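Local structure of putative D-lactate dehydrogenase (Chlamydomonas reinhardtii, 4ZGS) at residues A[66-71]-A[96-101]; A[90-95]-A[118-123]; A[192-197]-A[202-207]. The protein binds NAD and probably reduces pyruvate to D-lactate during fermentation in the algal chloroplast. All blocks are in the same frame, centred on the assembly; numbering follows the deposited sequence.

Contact 1: residues A[66-71]-A[96-101]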
ATOM      1  N   PRO A  66     -16.782  14.408 -17.554  1.00 57.64           N
ATOM      2  CA  PRO A  66     -17.481  14.636 -16.284  1.00 55.46           C
ATOM      3  C   PRO A  66     -18.901  14.055 -16.272  1.00 52.52           C
ATOM      4  O   PRO A  66     -19.468  13.792 -17.319  1.00 51.11           O
ATOM      5  CB  PRO A  66     -17.516  16.171 -16.163  1.00 54.08           C
ATOM      6  CG  PRO A  66     -17.322  16.688 -17.549  1.00 52.95           C
ATOM      7  CD  PRO A  66     -16.399  15.674 -18.204  1.00 59.63           C
ATOM      8  N   PRO A  67     -19.448  13.813 -15.072  1.00 60.16           N
ATOM      9  CA  PRO A  67     -20.815  13.304 -14.944  1.00 58.19           C
ATOM     10  C   PRO A  67     -21.798  14.362 -15.376  1.00 64.90           C
ATOM     11  O   PRO A  67     -21.408  15.467 -15.759  1.00 66.87           O
ATOM     12  CB  PRO A  67     -20.962  13.022 -13.451  1.00 58.84           C
ATOM     13  CG  PRO A  67     -19.960  13.959 -12.794  1.00 59.12           C
ATOM     14  CD  PRO A  67     -18.807  14.039 -13.758  1.00 60.03           C
ATOM     15  N   LEU A  68     -23.074  14.039 -15.271  1.00 67.82           N
ATOM     16  CA  LEU A  68     -24.098  14.959 -15.703  1.00 69.32           C
ATOM     17  C   LEU A  68     -24.612  15.846 -14.567  1.00 71.21           C
ATOM     18  O   LEU A  68     -24.976  15.363 -13.501  1.00 74.03           O
ATOM     19  CB  LEU A  68     -25.242  14.189 -16.359  1.00 65.84           C
ATOM     20  CG  LEU A  68     -26.564  14.900 -16.638  1.00 60.90           C
ATOM     21  CD1 LEU A  68     -26.370  15.993 -17.680  1.00 51.95           C
ATOM     22  CD2 LEU A  68     -27.528  13.839 -17.136  1.00 60.82           C
ATOM     23  N   ASP A  69     -24.643  17.150 -14.844  1.00 73.44           N
ATOM     24  CA  ASP A  69     -25.187  18.180 -13.954  1.00 83.02           C
ATOM     25  C   ASP A  69     -26.155  19.054 -14.689  1.00 94.17           C
ATOM     26  O   ASP A  69     -26.569  18.783 -15.814  1.00 96.93           O
ATOM     27  CB  ASP A  69     -24.111  19.132 -13.406  1.00 79.66           C
ATOM     28  CG  ASP A  69     -23.065  18.431 -12.649  1.00 81.61           C
ATOM     29  OD1 ASP A  69     -23.408  17.423 -12.005  1.00 86.37           O
ATOM     30  OD2 ASP A  69     -21.901  18.874 -12.706  1.00 81.10           O
ATOM     31  N   LYS A  70     -26.462  20.148 -14.021  1.00100.34           N
ATOM     32  CA  LYS A  70     -27.340  21.168 -14.524  1.00106.10           C
ATOM     33  C   LYS A  70     -26.484  21.913 -15.537  1.00107.96           C
ATOM     34  O   LYS A  70     -26.913  22.219 -16.657  1.00111.89           O
ATOM     35  CB  LYS A  70     -27.815  22.081 -13.379  1.00116.08           C
ATOM     36  CG  LYS A  70     -28.661  21.374 -12.308  1.00119.22           C
ATOM     37  CD  LYS A  70     -29.120  22.312 -11.173  1.00120.66           C
ATOM     38  CE  LYS A  70     -27.943  22.882 -10.366  1.00119.90           C
ATOM     39  NZ  LYS A  70     -27.238  21.864  -9.514  1.00113.26           N
ATOM     40  N   ASP A  71     -25.256  22.192 -15.111  1.00105.14           N
ATOM     41  CA  ASP A  71     -24.177  22.699 -15.959  1.00 98.00           C
ATOM     42  C   ASP A  71     -23.631  21.826 -17.101  1.00 89.18           C
ATOM     43  O   ASP A  71     -23.234  22.359 -18.137  1.00 83.15           O
ATOM     44  CB  ASP A  71     -23.019  23.089 -15.047  1.00 98.93           C
ATOM     45  CG  ASP A  71     -23.358  24.276 -14.164  1.00106.74           C
ATOM     46  OD1 ASP A  71     -24.303  25.020 -14.503  1.00107.99           O
ATOM     47  OD2 ASP A  71     -22.691  24.454 -13.127  1.00111.98           O
ATOM     48  N   LYS A  96     -34.883  19.142 -17.069  1.00 88.97           N
ATOM     49  CA  LYS A  96     -35.483  20.313 -17.670  1.00 90.08           C
ATOM     50  C   LYS A  96     -34.528  20.825 -18.729  1.00 91.50           C
ATOM     51  O   LYS A  96     -34.945  21.194 -19.821  1.00 89.12           O
ATOM     52  CB  LYS A  96     -35.759  21.399 -16.621  1.00 91.90           C
ATOM     53  CG  LYS A  96     -36.581  22.573 -17.143  1.00 95.64           C
ATOM     54  CD  LYS A  96     -36.942  23.573 -16.036  1.00 99.59           C
ATOM     55  CE  LYS A  96     -37.810  24.707 -16.576  1.00 99.79           C
ATOM     56  NZ  LYS A  96     -38.219  25.687 -15.528  1.00102.04           N
ATOM     57  N   GLU A  97     -33.235  20.776 -18.439  1.00 95.01           N
ATOM     58  CA  GLU A  97     -32.282  21.325 -19.387  1.00 99.86           C
ATOM     59  C   GLU A  97     -31.961  20.379 -20.529  1.00 91.37           C
ATOM     60  O   GLU A  97     -31.744  20.823 -21.657  1.00 88.14           O
ATOM     61  CB  GLU A  97     -30.986  21.697 -18.651  1.00110.33           C
ATOM     62  CG  GLU A  97     -31.193  22.818 -17.661  1.00122.34           C
ATOM     63  CD  GLU A  97     -31.849  23.993 -18.312  1.00128.80           C
ATOM     64  OE1 GLU A  97     -31.399  24.358 -19.413  1.00132.79           O
ATOM     65  OE2 GLU A  97     -32.835  24.523 -17.755  1.00131.45           O
ATOM     66  N   LEU A  98     -32.081  19.081 -20.273  1.00 85.96           N
ATOM     67  CA  LEU A  98     -31.913  18.098 -21.333  1.00 80.62           C
ATOM     68  C   LEU A  98     -33.063  18.146 -22.308  1.00 76.77           C
ATOM     69  O   LEU A  98     -32.859  17.972 -23.506  1.00 75.32           O
ATOM     70  CB  LEU A  98     -31.779  16.677 -20.775  1.00 74.07           C
ATOM     71  CG  LEU A  98     -30.473  16.354 -20.059  1.00 81.12           C
ATOM     72  CD1 LEU A  98     -30.439  14.903 -19.552  1.00 80.16           C
ATOM     73  CD2 LEU A  98     -29.321  16.636 -21.007  1.00 84.15           C
ATOM     74  N   ALA A  99     -34.262  18.400 -21.801  1.00 70.14           N
ATOM     75  CA  ALA A  99     -35.418  18.492 -22.672  1.00 83.29           C
ATOM     76  C   ALA A  99     -35.244  19.609 -23.699  1.00 88.41           C
ATOM     77  O   ALA A  99     -35.431  19.392 -24.899  1.00 90.84           O
ATOM     78  CB  ALA A  99     -36.693  18.719 -21.851  1.00 81.70           C
ATOM     79  N   LYS A 100     -34.817  20.777 -23.230  1.00 92.27           N
ATOM     80  CA  LYS A 100     -34.659  21.951 -24.086  1.00 97.32           C
ATOM     81  C   LYS A 100     -33.437  21.847 -24.980  1.00 94.34           C
ATOM     82  O   LYS A 100     -33.351  22.520 -26.009  1.00 96.80           O
ATOM     83  CB  LYS A 100     -34.567  23.202 -23.225  1.00105.17           C
ATOM     84  CG  LYS A 100     -35.333  23.058 -21.931  1.00109.89           C
ATOM     85  CD  LYS A 100     -36.821  22.843 -22.189  1.00115.63           C
ATOM     86  CE  LYS A 100     -37.530  24.137 -22.544  1.00123.41           C
ATOM     87  NZ  LYS A 100     -39.000  23.929 -22.603  1.00126.73           N
ATOM     88  N   ALA A 101     -32.499  20.992 -24.586  1.00 87.23           N
ATOM     89  CA  ALA A 101     -31.373  20.668 -25.443  1.00 81.74           C
ATOM     90  C   ALA A 101     -31.857  19.873 -26.652  1.00 76.96           C
ATOM     91  O   ALA A 101     -31.234  19.898 -27.713  1.00 74.94           O
ATOM     92  CB  ALA A 101     -30.309  19.879 -24.659  1.00 76.46           C
TER
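Glu-97 meets the loop 66-71 through the aliphatic base of its side chain: its CG stands 4.4 Å from Lys-70 O, a loose van der Waals approach. The same two residues mark the closest passage of the backbones, with Lys-70 CA and Glu-97 CA 6.9 Å apart. Their charged ends make no ion pair, since Lys-70 NZ is 10.3 Å from Glu-97 OE2. The ammonium group instead leads away from this helix segment and comes near the guanidinium of Arg-89, a like charge.

One residue further on, Leu-98 supplies the apolar half of the contact. Its CD1 meets Leu-68 CD2 at 3.9 Å, the two side chains reaching toward each other tip to tip. Each of these methyls is the extended branch of its leucine: in Leu-98 CD1 continues the CA-CB-CG line (chi2 -179°), and in Leu-68 a chi2 of 66° turns CD1 aside and leaves CD2 anti to CA. Tyr-40 also packs on Leu-68, and Val-103 on Leu-98, so the pair belongs to a wider apolar cluster. At the far end of the segment, Ala-101 is tied by a backbone hydrogen bond to Gly-78.

No hydrogen bond spans the two segments, and only 114 Å² is buried between them. The chemistry therefore implies that the loop following strand 60-63 meets helix 92-101 here through one buried leucine pair, bordered by the Glu-97 CG methylene lying loosely against the Lys-70 carbonyl oxygen, at the more exposed edge.

Contact 2: residues A[90-95]-A[118-123]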
ATOM      1  N   ALA A  90     -29.953  12.877 -13.094  1.00101.40           N
ATOM      2  CA  ALA A  90     -31.186  13.464 -13.589  1.00101.77           C
ATOM      3  C   ALA A  90     -32.121  13.594 -12.396  1.00102.83           C
ATOM      4  O   ALA A  90     -32.890  12.685 -12.112  1.00105.20           O
ATOM      5  CB  ALA A  90     -31.818  12.620 -14.687  1.00 95.87           C
ATOM      6  N   ASP A  91     -32.131  14.759 -11.767  1.00100.39           N
ATOM      7  CA  ASP A  91     -33.135  15.075 -10.766  1.00 95.85           C
ATOM      8  C   ASP A  91     -34.087  15.958 -11.540  1.00 88.92           C
ATOM      9  O   ASP A  91     -33.849  16.185 -12.720  1.00 90.80           O
ATOM     10  CB  ASP A  91     -32.542  15.728  -9.510  1.00 99.33           C
ATOM     11  CG  ASP A  91     -31.743  16.989  -9.805  1.00104.10           C
ATOM     12  OD1 ASP A  91     -31.821  17.515 -10.929  1.00105.04           O
ATOM     13  OD2 ASP A  91     -31.038  17.470  -8.888  1.00109.68           O
ATOM     14  N   ALA A  92     -35.111  16.508 -10.910  1.00 84.69           N
ATOM     15  CA  ALA A  92     -36.115  17.224 -11.684  1.00 87.79           C
ATOM     16  C   ALA A  92     -35.536  18.390 -12.497  1.00 93.31           C
ATOM     17  O   ALA A  92     -36.058  18.724 -13.560  1.00 90.69           O
ATOM     18  CB  ALA A  92     -37.216  17.710 -10.772  1.00 88.38           C
ATOM     19  N   SER A  93     -34.446  18.986 -12.021  1.00104.46           N
ATOM     20  CA  SER A  93     -33.891  20.180 -12.675  1.00112.63           C
ATOM     21  C   SER A  93     -33.045  19.900 -13.936  1.00120.58           C
ATOM     22  O   SER A  93     -33.123  20.668 -14.899  1.00121.28           O
ATOM     23  CB  SER A  93     -33.060  21.001 -11.677  1.00111.07           C
ATOM     24  OG  SER A  93     -31.904  20.306 -11.252  1.00107.59           O
ATOM     25  N   VAL A  94     -32.254  18.825 -13.958  1.00111.49           N
ATOM     26  CA  VAL A  94     -31.414  18.585 -15.139  1.00104.21           C
ATOM     27  C   VAL A  94     -32.227  17.990 -16.295  1.00 94.98           C
ATOM     28  O   VAL A  94     -31.856  18.159 -17.461  1.00 92.14           O
ATOM     29  CB  VAL A  94     -30.204  17.645 -14.855  1.00 77.59           C
ATOM     30  CG1 VAL A  94     -29.317  18.202 -13.753  1.00 87.40           C
ATOM     31  CG2 VAL A  94     -30.661  16.264 -14.487  1.00 75.38           C
ATOM     32  N   ILE A  95     -33.347  17.334 -15.983  1.00 88.30           N
ATOM     33  CA  ILE A  95     -34.225  16.812 -17.028  1.00 82.10           C
ATOM     34  C   ILE A  95     -34.798  18.015 -17.766  1.00 84.89           C
ATOM     35  O   ILE A  95     -35.131  17.941 -18.948  1.00 84.33           O
ATOM     36  CB  ILE A  95     -35.351  15.903 -16.491  1.00 81.85           C
ATOM     37  CG1 ILE A  95     -34.808  14.503 -16.175  1.00 81.50           C
ATOM     38  CG2 ILE A  95     -36.418  15.704 -17.555  1.00 79.37           C
ATOM     39  CD1 ILE A  95     -34.517  14.228 -14.713  1.00 81.21           C
ATOM     40  N   LEU A 118     -38.524  10.350 -13.087  1.00 90.02           N
ATOM     41  CA  LEU A 118     -39.392   9.897 -14.170  1.00 88.67           C
ATOM     42  C   LEU A 118     -40.627  10.751 -14.218  1.00 98.20           C
ATOM     43  O   LEU A 118     -41.345  10.760 -15.213  1.00 98.77           O
ATOM     44  CB  LEU A 118     -39.785   8.429 -13.982  1.00 82.34           C
ATOM     45  CG  LEU A 118     -38.690   7.371 -13.849  1.00 75.18           C
ATOM     46  CD1 LEU A 118     -39.300   6.028 -13.495  1.00 74.15           C
ATOM     47  CD2 LEU A 118     -37.910   7.261 -15.145  1.00 70.44           C
ATOM     48  N   HIS A 119     -40.868  11.477 -13.129  1.00107.02           N
ATOM     49  CA  HIS A 119     -41.995  12.397 -13.075  1.00117.91           C
ATOM     50  C   HIS A 119     -41.593  13.660 -13.816  1.00117.14           C
ATOM     51  O   HIS A 119     -42.439  14.359 -14.371  1.00119.61           O
ATOM     52  CB  HIS A 119     -42.423  12.708 -11.631  1.00129.92           C
ATOM     53  CG  HIS A 119     -43.054  11.552 -10.910  1.00137.82           C
ATOM     54  ND1 HIS A 119     -43.518  10.426 -11.561  1.00139.98           N
ATOM     55  CD2 HIS A 119     -43.338  11.367  -9.598  1.00143.93           C
ATOM     56  CE1 HIS A 119     -44.037   9.590 -10.679  1.00143.32           C
ATOM     57  NE2 HIS A 119     -43.942  10.139  -9.480  1.00146.00           N
ATOM     58  N   ALA A 120     -40.292  13.939 -13.841  1.00114.04           N
ATOM     59  CA  ALA A 120     -39.800  15.082 -14.596  1.00110.26           C
ATOM     60  C   ALA A 120     -39.710  14.738 -16.082  1.00 98.04           C
ATOM     61  O   ALA A 120     -40.067  15.554 -16.940  1.00 92.14           O
ATOM     62  CB  ALA A 120     -38.443  15.530 -14.062  1.00109.96           C
ATOM     63  N   CYS A 121     -39.316  13.504 -16.383  1.00 91.39           N
ATOM     64  CA  CYS A 121     -39.196  13.098 -17.778  1.00 84.54           C
ATOM     65  C   CYS A 121     -40.557  13.047 -18.439  1.00 87.10           C
ATOM     66  O   CYS A 121     -40.695  13.418 -19.600  1.00 88.36           O
ATOM     67  CB  CYS A 121     -38.522  11.732 -17.910  1.00 75.93           C
ATOM     68  SG  CYS A 121     -36.808  11.625 -17.347  1.00 74.57           S
ATOM     69  N   ALA A 122     -41.573  12.641 -17.686  1.00 85.03           N
ATOM     70  CA  ALA A 122     -42.912  12.578 -18.234  1.00 89.03           C
ATOM     71  C   ALA A 122     -43.369  13.963 -18.665  1.00111.69           C
ATOM     72  O   ALA A 122     -43.973  14.120 -19.718  1.00 94.59           O
ATOM     73  CB  ALA A 122     -43.874  11.989 -17.219  1.00 95.09           C
ATOM     74  N   GLU A 123     -43.014  14.973 -17.877  1.00113.04           N
ATOM     75  CA  GLU A 123     -43.484  16.332 -18.121  1.00122.88           C
ATOM     76  C   GLU A 123     -42.759  16.982 -19.300  1.00122.05           C
ATOM     77  O   GLU A 123     -43.336  17.794 -20.021  1.00125.14           O
ATOM     78  CB  GLU A 123     -43.302  17.185 -16.853  1.00130.40           C
ATOM     79  CG  GLU A 123     -44.245  16.814 -15.699  1.00140.76           C
ATOM     80  CD  GLU A 123     -43.944  17.562 -14.400  1.00149.44           C
ATOM     81  OE1 GLU A 123     -43.053  18.439 -14.405  1.00150.94           O
ATOM     82  OE2 GLU A 123     -44.601  17.270 -13.373  1.00153.80           O
TER
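Ala-92 and Ile-95, on helix 92-101, pack against Ala-120 and Cys-121, on helix 118-124, joining two successive helices of the flavodoxin-like parallel sheet domain. These helices link strand 81-84 to 105-108 and strand 105-108 to 127-129, so the contact runs between neighbouring beta-alpha-beta crossovers.

Small residues permit the close approach: Ala-92 CA and Ala-120 CA are 5.2 Å apart. Ala-120 CB is directed at the first helix and lies 3.7 Å from Ala-92 CA, and Ala-120 CB is 3.9 Å from Ile-95 CB. Ile-95 divides its two branches between adjacent residues of the second helix. CG1, beside the backbone N (chi1 -78°), meets Cys-121 SG at 3.7 Å, whereas CG2 rests against the backbone of Ala-120, 3.7 Å from its O. That carbonyl oxygen has a polar partner as well, in His-124 ND1. Cys-121 also packs on Val-128, which carries the apolar layer on to strand 127-129. Replacing Ile-95 by an alanine would probably leave the Cys-121 sulfur without its neighbour from the first helix and open a gap beside the Ala-120 carbonyl.

No hydrogen bond crosses between the two segments; the 174 Å² buried here comes from van der Waals packing, including a methyl against a backbone carbonyl. The polar work is done at the start of helix 92-101, where Asp-91 is the N-cap. Its OD1 accepts weak bonds from the amides of Ser-93 and Val-94, and a third from a hydroxyl: Ser-93 OG donates to Asp-91 OD1 over 2.8 Å, arriving on the syn side and 32° out of the carboxylate plane.

Contact 3: residues A[192-197]-A[202-207]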
ATOM      1  N   GLN A 192     -26.654 -18.787  -9.509  1.00 38.13           N
ATOM      2  CA  GLN A 192     -25.289 -19.016  -9.964  1.00 37.61           C
ATOM      3  C   GLN A 192     -24.351 -19.196  -8.764  1.00 39.54           C
ATOM      4  O   GLN A 192     -23.406 -19.983  -8.828  1.00 46.63           O
ATOM      5  CB  GLN A 192     -24.796 -17.884 -10.865  1.00 33.58           C
ATOM      6  CG  GLN A 192     -25.546 -17.779 -12.192  1.00 42.19           C
ATOM      7  CD  GLN A 192     -25.592 -19.126 -12.939  1.00 45.59           C
ATOM      8  OE1 GLN A 192     -24.623 -19.876 -12.948  1.00 48.66           O
ATOM      9  NE2 GLN A 192     -26.724 -19.432 -13.540  1.00 36.59           N
ATOM     10  N   ALA A 193     -24.623 -18.495  -7.667  1.00 34.16           N
ATOM     11  CA  ALA A 193     -23.714 -18.565  -6.529  1.00 37.70           C
ATOM     12  C   ALA A 193     -23.813 -19.960  -5.962  1.00 37.83           C
ATOM     13  O   ALA A 193     -22.814 -20.604  -5.674  1.00 41.74           O
ATOM     14  CB  ALA A 193     -24.038 -17.490  -5.477  1.00 37.35           C
ATOM     15  N   ALA A 194     -25.044 -20.431  -5.845  1.00 37.38           N
ATOM     16  CA  ALA A 194     -25.324 -21.816  -5.439  1.00 38.94           C
ATOM     17  C   ALA A 194     -24.676 -22.844  -6.376  1.00 34.62           C
ATOM     18  O   ALA A 194     -24.029 -23.777  -5.897  1.00 37.67           O
ATOM     19  CB  ALA A 194     -26.792 -22.042  -5.371  1.00 34.31           C
ATOM     20  N   ARG A 195     -24.809 -22.660  -7.692  1.00 41.08           N
ATOM     21  CA  ARG A 195     -24.192 -23.582  -8.651  1.00 42.73           C
ATOM     22  C   ARG A 195     -22.677 -23.643  -8.449  1.00 47.77           C
ATOM     23  O   ARG A 195     -22.114 -24.728  -8.318  1.00 51.08           O
ATOM     24  CB  ARG A 195     -24.489 -23.181 -10.102  1.00 42.77           C
ATOM     25  CG  ARG A 195     -23.806 -24.102 -11.121  1.00 33.60           C
ATOM     26  CD  ARG A 195     -23.945 -23.639 -12.577  1.00 36.99           C
ATOM     27  NE  ARG A 195     -23.372 -22.300 -12.796  1.00 42.47           N
ATOM     28  CZ  ARG A 195     -22.060 -22.053 -12.885  1.00 48.37           C
ATOM     29  NH1 ARG A 195     -21.617 -20.812 -13.075  1.00 53.66           N
ATOM     30  NH2 ARG A 195     -21.183 -23.044 -12.749  1.00 41.66           N
ATOM     31  N   ILE A 196     -22.022 -22.479  -8.435  1.00 50.01           N
ATOM     32  CA  ILE A 196     -20.562 -22.391  -8.273  1.00 38.17           C
ATOM     33  C   ILE A 196     -20.079 -22.980  -6.940  1.00 39.18           C
ATOM     34  O   ILE A 196     -19.102 -23.763  -6.886  1.00 31.62           O
ATOM     35  CB  ILE A 196     -20.068 -20.917  -8.356  1.00 34.95           C
ATOM     36  CG1 ILE A 196     -20.292 -20.306  -9.742  1.00 27.72           C
ATOM     37  CG2 ILE A 196     -18.601 -20.844  -8.055  1.00 33.25           C
ATOM     38  CD1 ILE A 196     -20.284 -18.734  -9.745  1.00 27.23           C
ATOM     39  N   LEU A 197     -20.758 -22.616  -5.856  1.00 41.39           N
ATOM     40  CA  LEU A 197     -20.286 -23.029  -4.540  1.00 44.84           C
ATOM     41  C   LEU A 197     -20.484 -24.546  -4.321  1.00 52.43           C
ATOM     42  O   LEU A 197     -19.637 -25.198  -3.699  1.00 54.42           O
ATOM     43  CB  LEU A 197     -20.957 -22.180  -3.443  1.00 47.35           C
ATOM     44  CG  LEU A 197     -20.402 -20.727  -3.320  1.00 39.46           C
ATOM     45  CD1 LEU A 197     -21.364 -19.768  -2.638  1.00 32.54           C
ATOM     46  CD2 LEU A 197     -19.071 -20.727  -2.580  1.00 34.74           C
ATOM     47  N   CYS A 202     -18.699 -27.321  -1.649  1.00 35.94           N
ATOM     48  CA  CYS A 202     -19.326 -26.938  -0.391  1.00 36.52           C
ATOM     49  C   CYS A 202     -20.667 -27.628  -0.186  1.00 41.94           C
ATOM     50  O   CYS A 202     -21.314 -28.059  -1.140  1.00 47.42           O
ATOM     51  CB  CYS A 202     -19.522 -25.410  -0.335  1.00 38.61           C
ATOM     52  SG  CYS A 202     -17.983 -24.445  -0.527  1.00 43.61           S
ATOM     53  N   LYS A 203     -21.109 -27.690   1.063  1.00 44.23           N
ATOM     54  CA  LYS A 203     -22.465 -28.143   1.333  1.00 46.81           C
ATOM     55  C   LYS A 203     -23.310 -26.888   1.308  1.00 52.47           C
ATOM     56  O   LYS A 203     -23.272 -26.080   2.234  1.00 52.53           O
ATOM     57  CB  LYS A 203     -22.579 -28.829   2.690  1.00 51.82           C
ATOM     58  CG  LYS A 203     -21.613 -29.993   2.889  1.00 61.31           C
ATOM     59  CD  LYS A 203     -21.661 -30.465   4.319  1.00 69.62           C
ATOM     60  CE  LYS A 203     -20.656 -31.559   4.584  1.00 78.28           C
ATOM     61  NZ  LYS A 203     -20.691 -32.000   6.019  1.00 85.38           N
ATOM     62  N   VAL A 204     -24.108 -26.737   0.263  1.00 52.30           N
ATOM     63  CA  VAL A 204     -24.807 -25.497   0.061  1.00 45.10           C
ATOM     64  C   VAL A 204     -26.233 -25.611   0.559  1.00 51.86           C
ATOM     65  O   VAL A 204     -26.902 -26.609   0.354  1.00 57.34           O
ATOM     66  CB  VAL A 204     -24.784 -25.092  -1.405  1.00 45.14           C
ATOM     67  CG1 VAL A 204     -25.414 -23.711  -1.590  1.00 46.89           C
ATOM     68  CG2 VAL A 204     -23.354 -25.104  -1.913  1.00 43.39           C
ATOM     69  N   PHE A 205     -26.680 -24.581   1.265  1.00 57.51           N
ATOM     70  CA  PHE A 205     -28.063 -24.522   1.716  1.00 55.82           C
ATOM     71  C   PHE A 205     -28.590 -23.203   1.204  1.00 51.71           C
ATOM     72  O   PHE A 205     -27.819 -22.308   0.908  1.00 51.80           O
ATOM     73  CB  PHE A 205     -28.171 -24.667   3.237  1.00 52.86           C
ATOM     74  CG  PHE A 205     -27.795 -26.040   3.729  1.00 53.87           C
ATOM     75  CD1 PHE A 205     -26.464 -26.418   3.827  1.00 49.54           C
ATOM     76  CD2 PHE A 205     -28.776 -26.969   4.059  1.00 58.38           C
ATOM     77  CE1 PHE A 205     -26.113 -27.668   4.253  1.00 49.93           C
ATOM     78  CE2 PHE A 205     -28.432 -28.236   4.492  1.00 56.42           C
ATOM     79  CZ  PHE A 205     -27.099 -28.587   4.588  1.00 53.77           C
ATOM     80  N   ALA A 206     -29.894 -23.107   1.025  1.00 49.44           N
ATOM     81  CA  ALA A 206     -30.473 -21.919   0.438  1.00 44.60           C
ATOM     82  C   ALA A 206     -31.692 -21.501   1.193  1.00 51.81           C
ATOM     83  O   ALA A 206     -32.404 -22.338   1.770  1.00 51.98           O
ATOM     84  CB  ALA A 206     -30.834 -22.160  -1.015  1.00 45.37           C
ATOM     85  N   TYR A 207     -31.944 -20.197   1.148  1.00 52.50           N
ATOM     86  CA  TYR A 207     -33.178 -19.639   1.642  1.00 59.26           C
ATOM     87  C   TYR A 207     -33.752 -18.697   0.603  1.00 65.46           C
ATOM     88  O   TYR A 207     -33.039 -17.853   0.054  1.00 68.90           O
ATOM     89  CB  TYR A 207     -32.969 -18.868   2.942  1.00 59.74           C
ATOM     90  CG  TYR A 207     -34.183 -18.050   3.310  1.00 61.94           C
ATOM     91  CD1 TYR A 207     -35.249 -18.631   3.971  1.00 69.81           C
ATOM     92  CD2 TYR A 207     -34.305 -16.728   2.914  1.00 60.58           C
ATOM     93  CE1 TYR A 207     -36.378 -17.900   4.296  1.00 75.35           C
ATOM     94  CE2 TYR A 207     -35.432 -15.984   3.230  1.00 65.59           C
ATOM     95  CZ  TYR A 207     -36.465 -16.576   3.921  1.00 75.88           C
ATOM     96  OH  TYR A 207     -37.595 -15.855   4.241  1.00 84.86           O
TER
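Leu-197 and Cys-202 meet where helix 188-200 turns back into strand 203-207, and the tightness centres on the Leu-197 carbonyl. Cys-202 N donates to Leu-197 O across 3.1 Å, with an N-H...O angle of 147° and the donor tilted 17° from the carbonyl plane. The same oxygen lies 3.4 Å from Cys-202 CB. Next along the strand, Val-204 CG2 lies 3.8 Å from Leu-197 C and 4.1 Å from Leu-197 CB; CG2 sits beside the valine's backbone N, with CG1 anti to it (chi1 -175°).

Side chain to side chain the approach is looser, as at Ala-194 CB and Val-204 CG1, 4.4 Å apart. Between residues 192-197 and 202-207, no contact within 4.5 Å is made beyond Val-204. The outer faces turn elsewhere: Lys-203 points away from the helix and is exposed, while Arg-195 points away from the strand. Its NE donates to Gln-192 OE1 over 2.7 Å, with that oxygen lying close to the guanidinium plane, and its NH2 bonds Ile-200 O of a neighbouring subunit.

The inner side closes against strand 180-184, where Val-181 touches both Leu-197 and Cys-202. Tyr-207 touches the bound NAD, and Asp-208, next in sequence, is an NAD-binding residue. Strand 180-184, helix 188-200 and strand 203-207 make up the dinucleotide-binding beta-alpha-beta unit of a Rossmann fold.

From the N terminus, the loop 66-71 opens contact 1, which closes at 96-101 and brings strand 81-84 within its span. Contact 2 opens at 90-95, before that closure, and ends at 118-123, so the two cross along the chain. They share helix 92-101 and touch: Lys-70 CD lies 3.4 Å from Ser-93 OG. They tie a loop and two successive crossover helices together beside the five-stranded parallel sheet. Contact 3 follows in series, closing the short turn from helix 188-200 into strand 203-207, an outermost strand of the six-stranded sheet within this chain. Its centre lies about 42 Å from that of contact 2 and about 45 Å from contact 1's, across the chain's centre.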